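TSE2 (Pseudomonas aeruginosa, PDB 5AKO) is a toxin delivered into the cytoplasm of recipient cells by the H1 type VI secretion system, where it likely acts as a NAD-dependent cytotoxin. Local coordinates at residues P68-P73 against G91-D96; L31-A36 against T142-M147. All blocks are in the same frame, centred on the assembly; numbering follows the deposited sequence.

Overall arrangement
Contact 2 lies close to the middle of the chain and contact 1 nearer its periphery, with about 17 Å between their centres. In contact 2, strand 33-37 of the two-stranded sheet and the residues leading into it meet strand 141-148 of the four-stranded one, and leucine methyls press on a tyrosine. In contact 1, residues 68-73 and 91-96 belong to the long connection between strands 33-37 and 100-103, and two aromatic rings meet edge to face. Both are small, apolar and partly buried, each built around one tyrosine. They also touch one another, since Met147 at the far end of the contact 2 strand packs SD against the backbone N of Asp96 in contact 1.

Contact 1 of 2, residues P68-P73 against G91-D96; sequences PTFDSP and GLYAPD
Phe70 and Tyr93 turn their rings toward each other with almost the same first torsion: in both, CG stands opposite the carbonyl carbon and beside the backbone N (chi1 -65° and -69°). The CA atoms of Phe70 and Tyr93 are 10.3 Å apart, and the rings span the gap. They form an offset edge-to-face pair, with the edge of Phe70 directed at the face of Tyr93 and the planes inclined at 71°. The centroids of the Phe70 and Tyr93 rings are 5.6 Å apart. The offset moves the contact away from the middle of the tyrosine toward its phenol end. There Phe70 CD1 is 3.5 Å from Tyr93 OH. The same Phe70 CD1 is 3.8 Å from Tyr93 CZ. Tyr93 CE2 sits in the plane of the phenylalanine at its edge, 4.0 Å from Phe70 CD1. A different group meets one face of Phe70: the carbonyl O of Pro68, from two residues earlier, is 3.1 Å above the ring plane and displaced toward the rim.

This edge-to-face pair joins two parts of the long connection between strands 33-37 and 100-103, in the region matching the Tse2 ADP-ribosyltransferase toxin family. Tyr93 OH also has a weak hydrogen bond from Arg154 NE, and Phe70 packs on that same arginine, so the first residue of helix 154-176 touches both partners. Farther along that helix Leu161 meets Pro68, while Pro95 and Asp96 reach strand 128-136 at Lys129 and Lys131.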
loop_
_atom_site.group_PDB
_atom_site.type_symbol
_atom_site.label_atom_id
_atom_site.label_comp_id
_atom_site.label_asym_id
_atom_site.label_seq_id
_atom_site.Cartn_x
_atom_site.Cartn_y
_atom_site.Cartn_z
ATOM N N PRO C 68 21.975 -4.377 -8.486
ATOM C CA PRO C 68 20.779 -4.516 -7.680
ATOM C C PRO C 68 20.322 -5.959 -7.695
ATOM O O PRO C 68 20.601 -6.652 -8.667
ATOM C CB PRO C 68 19.753 -3.708 -8.465
ATOM C CG PRO C 68 20.175 -3.843 -9.885
ATOM C CD PRO C 68 21.663 -3.830 -9.826
ATOM N N THR C 69 19.586 -6.380 -6.667
ATOM C CA THR C 69 18.858 -7.641 -6.727
ATOM C C THR C 69 17.880 -7.576 -7.908
ATOM O O THR C 69 17.189 -6.545 -8.141
ATOM C CB THR C 69 18.041 -7.943 -5.432
ATOM O OG1 THR C 69 17.072 -6.898 -5.227
ATOM C CG2 THR C 69 18.936 -8.060 -4.195
ATOM N N PHE C 70 17.779 -8.709 -8.605
ATOM C CA PHE C 70 16.855 -8.885 -9.712
ATOM C C PHE C 70 15.652 -9.762 -9.386
ATOM O O PHE C 70 14.688 -9.787 -10.123
ATOM C CB PHE C 70 17.618 -9.477 -10.888
ATOM C CG PHE C 70 18.667 -8.545 -11.425
ATOM C CD1 PHE C 70 18.296 -7.454 -12.218
ATOM C CD2 PHE C 70 20.013 -8.730 -11.110
ATOM C CE1 PHE C 70 19.259 -6.586 -12.717
ATOM C CE2 PHE C 70 20.972 -7.825 -11.569
ATOM C CZ PHE C 70 20.597 -6.754 -12.377
ATOM N N ASP C 71 15.700 -10.495 -8.293
ATOM C CA ASP C 71 14.589 -11.370 -7.986
ATOM C C ASP C 71 14.288 -11.328 -6.507
ATOM O O ASP C 71 15.013 -10.693 -5.727
ATOM C CB ASP C 71 14.912 -12.806 -8.446
ATOM C CG ASP C 71 16.201 -13.370 -7.825
ATOM O OD1 ASP C 71 16.638 -12.917 -6.746
ATOM O OD2 ASP C 71 16.787 -14.300 -8.426
ATOM N N SER C 72 13.212 -12.013 -6.122
ATOM C CA SER C 72 13.050 -12.426 -4.751
ATOM C C SER C 72 13.080 -13.943 -4.751
ATOM O O SER C 72 12.181 -14.604 -5.326
ATOM C CB SER C 72 11.762 -11.891 -4.135
ATOM O OG SER C 72 10.643 -12.023 -4.971
ATOM N N PRO C 73 14.120 -14.515 -4.115
ATOM C CA PRO C 73 14.208 -15.969 -4.078
ATOM C C PRO C 73 13.007 -16.497 -3.318
ATOM O O PRO C 73 12.473 -15.757 -2.485
ATOM C CB PRO C 73 15.486 -16.213 -3.283
ATOM C CG PRO C 73 15.550 -15.060 -2.335
ATOM C CD PRO C 73 14.991 -13.884 -3.098
ATOM N N GLY C 91 11.637 -8.219 -21.248
ATOM C CA GLY C 91 13.010 -8.414 -20.710
ATOM C C GLY C 91 13.870 -7.147 -20.556
ATOM O O GLY C 91 15.029 -7.241 -20.195
ATOM N N LEU C 92 13.302 -5.976 -20.815
ATOM C CA LEU C 92 14.054 -4.719 -20.788
ATOM C C LEU C 92 13.855 -3.955 -19.455
ATOM O O LEU C 92 12.750 -3.814 -18.940
ATOM C CB LEU C 92 13.645 -3.824 -21.970
ATOM C CG LEU C 92 14.061 -4.268 -23.402
ATOM C CD1 LEU C 92 13.318 -3.496 -24.479
ATOM C CD2 LEU C 92 15.559 -4.087 -23.644
ATOM N N TYR C 93 14.945 -3.512 -18.885
ATOM C CA TYR C 93 14.926 -2.703 -17.668
ATOM C C TYR C 93 14.823 -1.240 -18.053
ATOM O O TYR C 93 15.732 -0.704 -18.643
ATOM C CB TYR C 93 16.176 -2.958 -16.859
ATOM C CG TYR C 93 16.176 -4.339 -16.285
ATOM C CD1 TYR C 93 16.676 -5.433 -17.024
ATOM C CD2 TYR C 93 15.607 -4.583 -15.088
ATOM C CE1 TYR C 93 16.626 -6.714 -16.532
ATOM C CE2 TYR C 93 15.541 -5.858 -14.582
ATOM C CZ TYR C 93 16.068 -6.921 -15.293
ATOM O OH TYR C 93 16.002 -8.183 -14.745
ATOM N N ALA C 94 13.678 -0.640 -17.786
ATOM C CA ALA C 94 13.407 0.753 -18.152
ATOM C C ALA C 94 13.689 1.697 -16.955
ATOM O O ALA C 94 13.607 1.301 -15.829
ATOM C CB ALA C 94 11.948 0.895 -18.591
ATOM N N PRO C 95 14.002 2.964 -17.222
ATOM C CA PRO C 95 14.147 3.923 -16.121
ATOM C C PRO C 95 12.965 3.989 -15.100
ATOM O O PRO C 95 11.817 3.636 -15.411
ATOM C CB PRO C 95 14.299 5.268 -16.827
ATOM C CG PRO C 95 14.395 4.988 -18.299
ATOM C CD PRO C 95 14.165 3.551 -18.562
ATOM N N ASP C 96 13.267 4.497 -13.911
ATOM C CA ASP C 96 12.294 4.727 -12.845
ATOM C C ASP C 96 11.525 3.487 -12.425
ATOM O O ASP C 96 10.367 3.537 -11.998
ATOM C CB ASP C 96 11.357 5.860 -13.207
ATOM C CG ASP C 96 12.071 7.175 -13.285
ATOM O OD1 ASP C 96 12.555 7.684 -12.236
ATOM O OD2 ASP C 96 12.184 7.708 -14.394
#

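Contact 2 of 2, residues L31-A36 against T142-M147; sequences LTLYRA and THYTIM
Leu33 lays its CD2 methyl over one face of the Tyr144 ring, a CH-pi contact in which the methyl is 3.8 Å from the ring centroid and 21° off the normal. The contact packs strand 33-37 and its lead-in on strand 141-148, consistent with the split beta core of an ADP-ribosyltransferase fold; a backbone hydrogen bond between Tyr34 and Phe103 also ties strand 33-37 to strand 100-103. The methyl is displaced toward the rim of the ring, so its closest atom is Tyr144 CD1, 3.5 Å from Leu33 CD2. At the other end of the ring Leu31 takes over, its CD2 lying 3.3 Å from Tyr144 OH and 3.8 Å from Tyr144 CZ. Both leucines run across the tyrosine at about a right angle. Val102, on strand 100-103, packs against both Leu33 and Tyr144 and joins them into one apolar cluster.

The neighbouring His143 starts off away from residues 31-36, though the end of its side chain comes nearer, and it hydrogen-bonds with Ser101 OG through NE2 and with Asp133 OD2 through ND1. Thr145 OG1 lies in the plane of the histidine at its edge and hydrogen-bonds with that same Asp133 OD2.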
loop_
_atom_site.group_PDB
_atom_site.type_symbol
_atom_site.label_atom_id
_atom_site.label_comp_id
_atom_site.label_asym_id
_atom_site.label_seq_id
_atom_site.Cartn_x
_atom_site.Cartn_y
_atom_site.Cartn_z
ATOM N N LEU C 31 28.304 14.717 -5.951
ATOM C CA LEU C 31 28.190 14.470 -4.539
ATOM C C LEU C 31 28.820 13.127 -4.286
ATOM O O LEU C 31 28.740 12.251 -5.142
ATOM C CB LEU C 31 26.718 14.337 -4.216
ATOM C CG LEU C 31 26.280 14.873 -2.878
ATOM C CD1 LEU C 31 25.948 16.348 -3.015
ATOM C CD2 LEU C 31 25.068 14.076 -2.446
ATOM N N THR C 32 29.399 12.955 -3.107
ATOM C CA THR C 32 29.895 11.653 -2.677
ATOM C C THR C 32 28.743 10.785 -2.182
ATOM O O THR C 32 27.976 11.209 -1.339
ATOM C CB THR C 32 30.994 11.773 -1.601
ATOM O OG1 THR C 32 32.080 12.497 -2.167
ATOM C CG2 THR C 32 31.565 10.385 -1.175
ATOM N N LEU C 33 28.653 9.578 -2.739
ATOM C CA LEU C 33 27.621 8.586 -2.449
ATOM C C LEU C 33 28.271 7.278 -1.935
ATOM O O LEU C 33 29.383 6.932 -2.334
ATOM C CB LEU C 33 26.789 8.299 -3.725
ATOM C CG LEU C 33 26.086 9.556 -4.313
ATOM C CD1 LEU C 33 25.580 9.389 -5.737
ATOM C CD2 LEU C 33 24.935 9.971 -3.435
ATOM N N TYR C 34 27.553 6.569 -1.088
ATOM C CA TYR C 34 28.067 5.427 -0.372
ATOM C C TYR C 34 27.118 4.248 -0.558
ATOM O O TYR C 34 25.919 4.375 -0.347
ATOM C CB TYR C 34 28.147 5.737 1.135
ATOM C CG TYR C 34 29.039 6.877 1.483
ATOM C CD1 TYR C 34 28.568 8.212 1.435
ATOM C CD2 TYR C 34 30.371 6.662 1.859
ATOM C CE1 TYR C 34 29.389 9.277 1.762
ATOM C CE2 TYR C 34 31.212 7.734 2.199
ATOM C CZ TYR C 34 30.699 9.039 2.156
ATOM O OH TYR C 34 31.505 10.105 2.487
ATOM N N ARG C 35 27.681 3.081 -0.859
ATOM C CA ARG C 35 26.927 1.843 -1.092
ATOM C C ARG C 35 27.267 0.876 0.008
ATOM O O ARG C 35 28.428 0.526 0.177
ATOM C CB ARG C 35 27.376 1.282 -2.434
ATOM C CG ARG C 35 27.008 -0.151 -2.710
ATOM C CD ARG C 35 25.530 -0.269 -2.907
ATOM N NE ARG C 35 25.122 -1.593 -3.325
ATOM C CZ ARG C 35 23.856 -1.996 -3.423
ATOM N NH1 ARG C 35 22.841 -1.187 -3.126
ATOM N NH2 ARG C 35 23.593 -3.226 -3.784
ATOM N N ALA C 36 26.284 0.469 0.799
ATOM C CA ALA C 36 26.510 -0.505 1.861
ATOM C C ALA C 36 26.958 -1.865 1.255
ATOM O O ALA C 36 26.456 -2.270 0.210
ATOM C CB ALA C 36 25.258 -0.706 2.659
ATOM N N THR C 142 19.933 11.109 2.634
ATOM C CA THR C 142 19.156 11.252 1.402
ATOM C C THR C 142 19.445 10.054 0.550
ATOM O O THR C 142 20.608 9.721 0.331
ATOM C CB THR C 142 19.531 12.540 0.617
ATOM O OG1 THR C 142 19.073 13.675 1.362
ATOM C CG2 THR C 142 18.837 12.533 -0.737
ATOM N N HIS C 143 18.397 9.452 0.027
ATOM C CA HIS C 143 18.557 8.237 -0.806
ATOM C C HIS C 143 18.714 8.586 -2.289
ATOM O O HIS C 143 18.085 9.551 -2.766
ATOM C CB HIS C 143 17.314 7.385 -0.659
ATOM C CG HIS C 143 17.395 6.089 -1.396
ATOM N ND1 HIS C 143 17.113 5.969 -2.738
ATOM C CD2 HIS C 143 17.721 4.854 -0.969
ATOM C CE1 HIS C 143 17.245 4.707 -3.098
ATOM N NE2 HIS C 143 17.622 4.015 -2.044
ATOM N N TYR C 144 19.511 7.793 -3.014
ATOM C CA TYR C 144 19.714 7.971 -4.429
ATOM C C TYR C 144 19.628 6.622 -5.138
ATOM O O TYR C 144 19.893 5.582 -4.517
ATOM C CB TYR C 144 21.074 8.574 -4.702
ATOM C CG TYR C 144 21.278 10.056 -4.339
ATOM C CD1 TYR C 144 21.492 10.445 -3.044
ATOM C CD2 TYR C 144 21.316 11.028 -5.306
ATOM C CE1 TYR C 144 21.700 11.771 -2.711
ATOM C CE2 TYR C 144 21.527 12.345 -5.017
ATOM C CZ TYR C 144 21.697 12.725 -3.700
ATOM O OH TYR C 144 21.910 14.042 -3.347
ATOM N N THR C 145 19.275 6.627 -6.441
ATOM C CA THR C 145 19.114 5.386 -7.176
ATOM C C THR C 145 19.866 5.446 -8.481
ATOM O O THR C 145 19.692 6.360 -9.259
ATOM C CB THR C 145 17.630 5.099 -7.467
ATOM O OG1 THR C 145 16.914 5.096 -6.237
ATOM C CG2 THR C 145 17.438 3.712 -8.153
ATOM N N ILE C 146 20.767 4.499 -8.661
ATOM C CA ILE C 146 21.472 4.335 -9.907
ATOM C C ILE C 146 20.571 3.452 -10.768
ATOM O O ILE C 146 20.201 2.368 -10.342
ATOM C CB ILE C 146 22.764 3.565 -9.713
ATOM C CG1 ILE C 146 23.663 4.232 -8.664
ATOM C CG2 ILE C 146 23.483 3.473 -11.037
ATOM C CD1 ILE C 146 24.864 3.419 -8.203
ATOM N N MET C 147 20.245 3.894 -11.976
ATOM C CA MET C 147 19.210 3.259 -12.750
ATOM C C MET C 147 19.574 3.368 -14.257
ATOM O O MET C 147 20.409 4.157 -14.649
ATOM C CB MET C 147 17.802 3.858 -12.435
ATOM C CG MET C 147 17.618 5.223 -13.071
ATOM S SD MET C 147 16.068 5.999 -12.775
ATOM C CE MET C 147 15.732 5.748 -11.031
#